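Local coordinates for protein carbonic anhydrase (Neosartorya fumigata, PDB 7COI) that probably catalyses the reversible hydration of carbon dioxide to hydrogencarbonate, using one zinc ion per subunit as a beta-class carbonic anhydrase, at residues V162-T176 with E247-V259. Numbering follows the deposited sequence.
Sequences VRHLRVKHVVICGHT and ERGLQVHGLIYDV. With ZN (zinc ion), chain F.
Two neighbouring parallel strands of the central beta-sheet, 169-175 and 251-257, pair in unbroken register from H169 beside Q251 to H175 beside Y257. Backbone bonds alternate along the ladder, as in V170 N to Q251 O (2.9 Å) and H253 N to V170 O. Where the helices run into the strands, R248 reaches across with its chain extended from CG to NE; one face of its guanidinium lies over R166 CA while the edge faces V167 O and V162 O. R248 NE and NH2 together grip V167 O side-on, with NH2 at 2.8 Å, and R248 NH2 also meets V162 O in the carbonyl plane at 3.0 Å. A long side chain carrying several N-H groups suits this place, because it can bond to both carbonyls at once. E247 joins the two arginines: R166 NH2 meets E247 OE2 on the syn side at 2.9 Å, nearly straight (170°), while R248 NH1 takes OE1, so the carboxylate probably offsets the closeness of the two positive groups. The branched, apolar L250 packs CD2 on V162 CG1 and CD1 on V170 CG2, bridging helix 152-164 and strand 169-175.

On the sheet face carrying H169, V171 and C173, the imidazoles of H169 and H253 are joined edge to edge by a hydrogen bond, 2.9 Å between H169 ND1 and H253 NE2, either nitrogen being a possible donor; F81 of the second subunit stacks on H253. Farther on, V171 CG1 presses tightly on L255 CD1 (3.5 Å), beta-branched and leucine side chains filling the buried layer. On the opposite face, G174, without a side chain, lets I256 CD1 lie close over its backbone. H175, with chi1 at 69°, swings its ring away from Y257, and H175 NE2 binds zinc at 2.1 Å beside C119 and C178. Just beyond, T176 OG1 accepts V259 N, tying the two strand exits together. A zinc-binding histidine at the C-terminal end of a parallel strand is typical of the beta-carbonic anhydrase active site.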
loop_
_atom_site.group_PDB
_atom_site.type_symbol
_atom_site.label_atom_id
_atom_site.label_comp_id
_atom_site.label_asym_id
_atom_site.label_seq_id
_atom_site.Cartn_x
_atom_site.Cartn_y
_atom_site.Cartn_z
ATOM N N VAL A 162 14.490 -4.109 13.766
ATOM C CA VAL A 162 14.461 -5.336 14.603
ATOM C C VAL A 162 15.513 -6.326 14.099
ATOM O O VAL A 162 16.300 -6.832 14.931
ATOM C CB VAL A 162 13.062 -5.947 14.695
ATOM C CG1 VAL A 162 13.100 -7.249 15.476
ATOM C CG2 VAL A 162 12.102 -4.994 15.357
ATOM N N ARG A 163 15.583 -6.586 12.798
ATOM C CA ARG A 163 16.484 -7.636 12.278
ATOM C C ARG A 163 17.891 -7.072 12.099
ATOM O O ARG A 163 18.858 -7.771 12.469
ATOM C CB ARG A 163 15.978 -8.239 10.971
ATOM C CG ARG A 163 16.877 -9.337 10.399
ATOM C CD ARG A 163 16.274 -10.056 9.206
ATOM N NE ARG A 163 14.972 -10.644 9.510
ATOM C CZ ARG A 163 14.797 -11.793 10.202
ATOM N NH1 ARG A 163 15.838 -12.453 10.694
ATOM N NH2 ARG A 163 13.588 -12.273 10.437
ATOM N N HIS A 164 18.032 -5.877 11.521
ATOM C CA HIS A 164 19.337 -5.357 11.063
ATOM C C HIS A 164 20.005 -4.541 12.183
ATOM O O HIS A 164 21.151 -4.826 12.485
ATOM C CB HIS A 164 19.179 -4.658 9.729
ATOM C CG HIS A 164 18.743 -5.610 8.675
ATOM N ND1 HIS A 164 19.572 -6.610 8.219
ATOM C CD2 HIS A 164 17.567 -5.770 8.031
ATOM C CE1 HIS A 164 18.932 -7.317 7.296
ATOM N NE2 HIS A 164 17.692 -6.815 7.165
ATOM N N LEU A 165 19.319 -3.616 12.846
ATOM C CA LEU A 165 19.949 -2.838 13.934
ATOM C C LEU A 165 19.811 -3.580 15.273
ATOM O O LEU A 165 20.496 -3.174 16.223
ATOM C CB LEU A 165 19.298 -1.445 13.986
ATOM C CG LEU A 165 19.490 -0.597 12.725
ATOM C CD1 LEU A 165 18.813 0.765 12.894
ATOM C CD2 LEU A 165 20.968 -0.428 12.369
ATOM N N ARG A 166 18.937 -4.573 15.380
ATOM C CA ARG A 166 18.709 -5.350 16.627
ATOM C C ARG A 166 18.399 -4.417 17.795
ATOM O O ARG A 166 18.996 -4.549 18.906
ATOM C CB ARG A 166 19.905 -6.269 16.890
ATOM C CG ARG A 166 20.081 -7.349 15.835
ATOM C CD ARG A 166 21.323 -8.221 16.044
ATOM N NE ARG A 166 21.316 -8.867 17.346
ATOM C CZ ARG A 166 20.665 -9.996 17.649
ATOM N NH1 ARG A 166 19.961 -10.630 16.722
ATOM N NH2 ARG A 166 20.731 -10.480 18.883
ATOM N N VAL A 167 17.438 -3.519 17.616
ATOM C CA VAL A 167 16.988 -2.665 18.736
ATOM C C VAL A 167 16.505 -3.562 19.871
ATOM O O VAL A 167 15.994 -4.675 19.608
ATOM C CB VAL A 167 15.888 -1.679 18.275
ATOM C CG1 VAL A 167 16.425 -0.697 17.252
ATOM C CG2 VAL A 167 14.668 -2.391 17.713
ATOM N N LYS A 168 16.590 -3.069 21.088
ATOM C CA LYS A 168 16.134 -3.814 22.289
ATOM C C LYS A 168 14.710 -3.419 22.645
ATOM O O LYS A 168 14.047 -4.177 23.396
ATOM C CB LYS A 168 17.091 -3.520 23.446
ATOM C CG LYS A 168 18.507 -4.034 23.253
ATOM C CD LYS A 168 19.333 -4.029 24.529
ATOM C CE LYS A 168 20.728 -4.572 24.310
ATOM N NZ LYS A 168 21.406 -3.838 23.219
ATOM N N HIS A 169 14.249 -2.248 22.179
ATOM C CA HIS A 169 12.941 -1.697 22.577
ATOM C C HIS A 169 12.220 -1.174 21.337
ATOM O O HIS A 169 12.880 -0.487 20.523
ATOM C CB HIS A 169 13.095 -0.544 23.566
ATOM C CG HIS A 169 13.824 -0.940 24.798
ATOM N ND1 HIS A 169 13.171 -1.552 25.844
ATOM C CD2 HIS A 169 15.134 -0.852 25.132
ATOM C CE1 HIS A 169 14.047 -1.801 26.796
ATOM N NE2 HIS A 169 15.267 -1.400 26.380
ATOM N N VAL A 170 10.945 -1.497 21.221
ATOM C CA VAL A 170 10.015 -0.819 20.263
ATOM C C VAL A 170 9.007 -0.051 21.083
ATOM O O VAL A 170 8.314 -0.650 21.912
ATOM C CB VAL A 170 9.345 -1.781 19.271
ATOM C CG1 VAL A 170 8.485 -0.967 18.279
ATOM C CG2 VAL A 170 10.372 -2.627 18.534
ATOM N N VAL A 171 8.907 1.255 20.849
ATOM C CA VAL A 171 7.981 2.136 21.557
ATOM C C VAL A 171 6.954 2.632 20.544
ATOM O O VAL A 171 7.370 3.170 19.511
ATOM C CB VAL A 171 8.748 3.312 22.187
ATOM C CG1 VAL A 171 7.807 4.287 22.852
ATOM C CG2 VAL A 171 9.845 2.838 23.125
ATOM N N ILE A 172 5.683 2.463 20.830
ATOM C CA ILE A 172 4.597 3.151 20.106
ATOM C C ILE A 172 4.133 4.249 21.031
ATOM O O ILE A 172 3.686 3.950 22.159
ATOM C CB ILE A 172 3.462 2.215 19.654
ATOM C CG1 ILE A 172 3.982 1.115 18.738
ATOM C CG2 ILE A 172 2.364 3.030 18.983
ATOM C CD1 ILE A 172 2.908 0.114 18.325
ATOM N N CYS A 173 4.214 5.484 20.556
ATOM C CA CYS A 173 3.845 6.675 21.330
ATOM C C CYS A 173 2.698 7.372 20.625
ATOM O O CYS A 173 2.901 7.899 19.531
ATOM C CB CYS A 173 5.057 7.579 21.522
ATOM S SG CYS A 173 4.675 8.992 22.582
ATOM N N GLY A 174 1.528 7.356 21.265
ATOM C CA GLY A 174 0.400 8.235 20.913
ATOM C C GLY A 174 0.483 9.535 21.685
ATOM O O GLY A 174 1.428 9.722 22.477
ATOM N N HIS A 175 -0.438 10.466 21.454
ATOM C CA HIS A 175 -0.313 11.767 22.155
ATOM C C HIS A 175 -1.705 12.357 22.331
ATOM O O HIS A 175 -2.662 11.960 21.634
ATOM C CB HIS A 175 0.714 12.702 21.495
ATOM C CG HIS A 175 0.206 13.154 20.179
ATOM N ND1 HIS A 175 -0.338 14.422 20.011
ATOM C CD2 HIS A 175 0.079 12.497 19.006
ATOM C CE1 HIS A 175 -0.769 14.558 18.787
ATOM N NE2 HIS A 175 -0.490 13.409 18.174
ATOM N N THR A 176 -1.812 13.249 23.303
ATOM C CA THR A 176 -3.039 14.026 23.555
ATOM C C THR A 176 -3.191 15.039 22.421
ATOM O O THR A 176 -2.153 15.499 21.848
ATOM C CB THR A 176 -2.995 14.653 24.960
ATOM O OG1 THR A 176 -1.950 15.627 24.992
ATOM C CG2 THR A 176 -2.778 13.617 26.032
ATOM N N GLU A 247 14.216 -14.578 21.164
ATOM C CA GLU A 247 15.683 -14.695 21.017
ATOM C C GLU A 247 16.437 -13.761 21.986
ATOM O O GLU A 247 17.481 -14.218 22.531
ATOM C CB GLU A 247 16.086 -14.430 19.569
ATOM C CG GLU A 247 17.595 -14.378 19.390
ATOM C CD GLU A 247 18.236 -12.983 19.381
ATOM O OE1 GLU A 247 17.619 -12.045 18.806
ATOM O OE2 GLU A 247 19.388 -12.832 19.877
ATOM N N ARG A 248 15.993 -12.514 22.194
ATOM C CA ARG A 248 16.807 -11.540 22.963
ATOM C C ARG A 248 15.979 -10.698 23.923
ATOM O O ARG A 248 16.526 -9.732 24.467
ATOM C CB ARG A 248 17.656 -10.662 22.047
ATOM C CG ARG A 248 16.882 -9.754 21.091
ATOM C CD ARG A 248 17.696 -8.494 20.750
ATOM N NE ARG A 248 16.949 -7.554 19.916
ATOM C CZ ARG A 248 16.678 -7.761 18.633
ATOM N NH1 ARG A 248 17.030 -8.902 18.055
ATOM N NH2 ARG A 248 15.973 -6.901 17.906
ATOM N N GLY A 249 14.732 -11.070 24.189
ATOM C CA GLY A 249 13.877 -10.336 25.123
ATOM C C GLY A 249 13.586 -8.932 24.595
ATOM O O GLY A 249 13.445 -8.024 25.434
ATOM N N LEU A 250 13.476 -8.748 23.268
ATOM C CA LEU A 250 12.969 -7.456 22.718
ATOM C C LEU A 250 11.722 -7.090 23.495
ATOM O O LEU A 250 10.816 -7.973 23.722
ATOM C CB LEU A 250 12.654 -7.605 21.227
ATOM C CG LEU A 250 11.906 -6.430 20.586
ATOM C CD1 LEU A 250 12.843 -5.279 20.458
ATOM C CD2 LEU A 250 11.385 -6.781 19.207
ATOM N N GLN A 251 11.614 -5.826 23.889
ATOM C CA GLN A 251 10.442 -5.364 24.640
ATOM C C GLN A 251 9.658 -4.410 23.754
ATOM O O GLN A 251 10.306 -3.688 22.968
ATOM C CB GLN A 251 10.875 -4.675 25.915
ATOM C CG GLN A 251 11.511 -5.644 26.903
ATOM C CD GLN A 251 12.063 -4.902 28.092
ATOM O OE1 GLN A 251 11.538 -3.874 28.510
ATOM N NE2 GLN A 251 13.165 -5.399 28.616
ATOM N N VAL A 252 8.343 -4.403 23.936
ATOM C CA VAL A 252 7.461 -3.407 23.275
ATOM C C VAL A 252 6.773 -2.584 24.345
ATOM O O VAL A 252 6.494 -3.112 25.423
ATOM C CB VAL A 252 6.495 -4.086 22.286
ATOM C CG1 VAL A 252 7.267 -4.903 21.280
ATOM C CG2 VAL A 252 5.430 -4.935 22.986
ATOM N N HIS A 253 6.560 -1.304 24.077
ATOM C CA HIS A 253 6.044 -0.346 25.088
ATOM C C HIS A 253 5.042 0.582 24.431
ATOM O O HIS A 253 5.358 1.058 23.323
ATOM C CB HIS A 253 7.194 0.495 25.676
ATOM C CG HIS A 253 8.391 -0.294 26.072
ATOM N ND1 HIS A 253 8.472 -0.867 27.318
ATOM C CD2 HIS A 253 9.532 -0.600 25.420
ATOM C CE1 HIS A 253 9.617 -1.512 27.407
ATOM N NE2 HIS A 253 10.309 -1.328 26.271
ATOM N N GLY A 254 3.946 0.850 25.121
ATOM C CA GLY A 254 2.962 1.858 24.722
ATOM C C GLY A 254 3.084 3.065 25.605
ATOM O O GLY A 254 3.102 2.894 26.859
ATOM N N LEU A 255 3.172 4.255 24.990
ATOM C CA LEU A 255 3.255 5.537 25.714
ATOM C C LEU A 255 2.165 6.452 25.203
ATOM O O LEU A 255 1.755 6.316 24.021
ATOM C CB LEU A 255 4.604 6.225 25.513
ATOM C CG LEU A 255 5.841 5.444 25.919
ATOM C CD1 LEU A 255 7.093 6.256 25.642
ATOM C CD2 LEU A 255 5.798 5.079 27.402
ATOM N N ILE A 256 1.772 7.400 26.055
ATOM C CA ILE A 256 1.040 8.625 25.649
ATOM C C ILE A 256 1.879 9.836 26.038
ATOM O O ILE A 256 2.330 9.941 27.209
ATOM C CB ILE A 256 -0.372 8.692 26.243
ATOM C CG1 ILE A 256 -1.270 7.558 25.727
ATOM C CG2 ILE A 256 -0.965 10.061 26.015
ATOM C CD1 ILE A 256 -1.637 7.591 24.241
ATOM N N TYR A 257 2.075 10.738 25.075
ATOM C CA TYR A 257 2.784 12.022 25.241
ATOM C C TYR A 257 1.741 13.090 25.484
ATOM O O TYR A 257 0.853 13.252 24.658
ATOM C CB TYR A 257 3.625 12.360 24.013
ATOM C CG TYR A 257 4.355 13.667 24.137
ATOM C CD1 TYR A 257 5.305 13.839 25.137
ATOM C CD2 TYR A 257 4.030 14.770 23.341
ATOM C CE1 TYR A 257 5.974 15.039 25.273
ATOM C CE2 TYR A 257 4.700 15.975 23.476
ATOM C CZ TYR A 257 5.681 16.109 24.445
ATOM O OH TYR A 257 6.343 17.295 24.621
ATOM N N ASP A 258 1.870 13.831 26.591
ATOM C CA ASP A 258 0.955 14.956 26.911
ATOM C C ASP A 258 1.586 16.209 26.305
ATOM O O ASP A 258 2.641 16.682 26.828
ATOM C CB ASP A 258 0.748 15.045 28.433
ATOM C CG ASP A 258 -0.257 16.085 28.867
ATOM O OD1 ASP A 258 -0.397 17.095 28.168
ATOM O OD2 ASP A 258 -0.908 15.852 29.893
ATOM N N VAL A 259 1.000 16.741 25.236
ATOM C CA VAL A 259 1.608 17.890 24.503
ATOM C C VAL A 259 1.597 19.139 25.389
ATOM O O VAL A 259 2.351 20.069 25.076
ATOM C CB VAL A 259 0.911 18.144 23.157
ATOM C CG1 VAL A 259 1.049 16.936 22.248
ATOM C CG2 VAL A 259 -0.543 18.525 23.346
HETATM ZN ZN ZN F . -1.205 12.968 16.206
HETATM O O HOH W 1 16.308 -10.031 15.656
HETATM O O HOH W 2 15.194 -5.762 25.290
HETATM O O HOH W 3 -2.637 17.482 26.785
#